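Local coordinates for protein 3-chlorocatechol 1,2-dioxygenase (Rhodococcus opacus, PDB 2BOY) that probably cleaves the aromatic ring of catechols, chlorinated ones among them, between the two hydroxyl-bearing carbons, using a ferric iron and dioxygen, at residues R95-G100 against A127-G131. Residues are numbered along the deposited sequence; the frame is centred on the assembly and turned at random. Where two conformers were deposited one is given.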
loop_
_atom_site.group_PDB
_atom_site.type_symbol
_atom_site.label_atom_id
_atom_site.label_comp_id
_atom_site.label_asym_id
_atom_site.label_seq_id
_atom_site.Cartn_x
_atom_site.Cartn_y
_atom_site.Cartn_z
ATOM N N ARG A 95 32.971 15.510 -10.926
ATOM C CA ARG A 95 34.136 14.777 -11.417
ATOM C C ARG A 95 34.986 15.704 -12.277
ATOM O O ARG A 95 34.473 16.694 -12.786
ATOM C CB ARG A 95 33.689 13.568 -12.238
ATOM C CG ARG A 95 33.091 12.481 -11.301
ATOM C CD ARG A 95 32.179 11.493 -11.996
ATOM N NE ARG A 95 30.886 12.046 -12.431
ATOM C CZ ARG A 95 29.884 11.283 -12.859
ATOM N NH1 ARG A 95 30.037 9.959 -12.922
ATOM N NH2 ARG A 95 28.736 11.816 -13.239
ATOM N N ASP A 96 36.275 15.377 -12.459
ATOM C CA ASP A 96 37.128 16.239 -13.292
ATOM C C ASP A 96 36.645 16.384 -14.735
ATOM O O ASP A 96 37.028 17.339 -15.423
ATOM C CB ASP A 96 38.633 15.885 -13.288
ATOM C CG ASP A 96 38.932 14.407 -13.481
ATOM O OD1 ASP A 96 38.132 13.654 -14.072
ATOM O OD2 ASP A 96 40.014 13.915 -13.080
ATOM N N ASP A 97 35.802 15.479 -15.196
ATOM C CA ASP A 97 35.288 15.585 -16.566
ATOM C C ASP A 97 33.762 15.660 -16.594
ATOM O O ASP A 97 33.113 15.201 -17.539
ATOM C CB ASP A 97 35.802 14.418 -17.428
ATOM C CG ASP A 97 35.357 13.058 -16.923
ATOM O OD1 ASP A 97 34.677 12.963 -15.839
ATOM O OD2 ASP A 97 35.664 12.014 -17.537
ATOM N N GLU A 98 33.191 16.227 -15.533
ATOM C CA GLU A 98 31.731 16.251 -15.389
ATOM C C GLU A 98 31.075 16.910 -16.589
ATOM O O GLU A 98 31.453 18.012 -16.961
ATOM C CB GLU A 98 31.356 16.992 -14.097
ATOM C CG GLU A 98 29.935 16.748 -13.636
ATOM C CD GLU A 98 29.740 15.353 -13.102
ATOM O OE1 GLU A 98 30.557 14.919 -12.251
ATOM O OE2 GLU A 98 28.761 14.691 -13.544
ATOM N N SER A 99 30.116 16.241 -17.228
ATOM C CA SER A 99 29.438 16.886 -18.354
ATOM C C SER A 99 28.236 17.723 -17.918
ATOM O O SER A 99 27.782 17.600 -16.779
ATOM C CB SER A 99 29.025 15.880 -19.420
ATOM O OG SER A 99 28.086 14.979 -18.906
ATOM N N GLY A 100 27.741 18.549 -18.847
ATOM C CA GLY A 100 26.586 19.411 -18.635
ATOM C C GLY A 100 26.925 20.893 -18.699
ATOM O O GLY A 100 28.084 21.270 -18.754
ATOM N N ALA A 127 20.546 15.782 -9.119
ATOM C CA ALA A 127 21.003 14.756 -10.035
ATOM C C ALA A 127 22.073 15.325 -10.950
ATOM O O ALA A 127 22.208 16.533 -11.086
ATOM C CB ALA A 127 19.818 14.248 -10.867
ATOM N N ASP A 128 22.823 14.434 -11.613
ATOM C CA ASP A 128 23.832 14.881 -12.541
ATOM C C ASP A 128 23.201 15.119 -13.916
ATOM O O ASP A 128 21.977 15.061 -14.068
ATOM C CB ASP A 128 25.021 13.866 -12.596
ATOM C CG ASP A 128 24.670 12.570 -13.324
ATOM O OD1 ASP A 128 23.532 12.375 -13.817
ATOM O OD2 ASP A 128 25.500 11.653 -13.423
ATOM N N ALA A 129 24.041 15.421 -14.922
ATOM C CA ALA A 129 23.537 15.732 -16.256
ATOM C C ALA A 129 22.926 14.521 -16.974
ATOM O O ALA A 129 22.285 14.687 -18.032
ATOM C CB ALA A 129 24.672 16.400 -17.163
ATOM N N ALA A 130 23.111 13.329 -16.427
ATOM C CA ALA A 130 22.397 12.155 -16.919
ATOM C C ALA A 130 21.148 11.804 -16.093
ATOM O O ALA A 130 20.519 10.775 -16.319
ATOM C CB ALA A 130 23.359 10.910 -17.090
ATOM N N GLY A 131 20.773 12.662 -15.122
ATOM C CA GLY A 131 19.637 12.315 -14.261
ATOM C C GLY A 131 19.894 11.293 -13.143
ATOM O O GLY A 131 18.943 10.684 -12.632
HETATM O O HOH W 1 26.841 15.589 -15.161
#
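Two type I beta turns, R95-E98 and D128-G131, meet at the surface of the intradiol dioxygenase beta domain, joining the loop that leads into strand 102-110 to the one that follows strand 121-125. The latter turn opens at D128, a buried residue whose carboxylate has two roles. OD2 of D128 meets R95 NH2 at 3.2 Å in a salt bridge whose hydrogen bond is weak. The arginine is held more firmly by its own turn: R95 NE and NH2 donate 2.9 Å hydrogen bonds to E98 OE1 and OE2, respectively, in a two-pronged salt bridge. Both acids thus share R95 NH2, whose positive charge offsets the repulsion between E98 OE2 and D128 OD2, 4.5 Å apart. F145 borders both acids. The side chain of D128 lies about 8 Å from that of the iron ligand Y133 and about 11 Å from the iron, outside the metal site itself. At A129 the turns meet through van der Waals contact and one bridging water. A129 CB lies 3.4 Å from S99 O and 3.9 Å from G100 CA, where a side chain on G100 would collide with it. Beside this methyl, the water accepts from A129 N at 2.8 Å and donates to E98 OE2 and S99 O, both at 2.7 Å. D128 OD1 takes a hydrogen bond from A130 N at 2.8 Å, forming an Asx turn, and another from E132 N, while the 2.9 Å bond from G131 N to D128 O closes the beta turn.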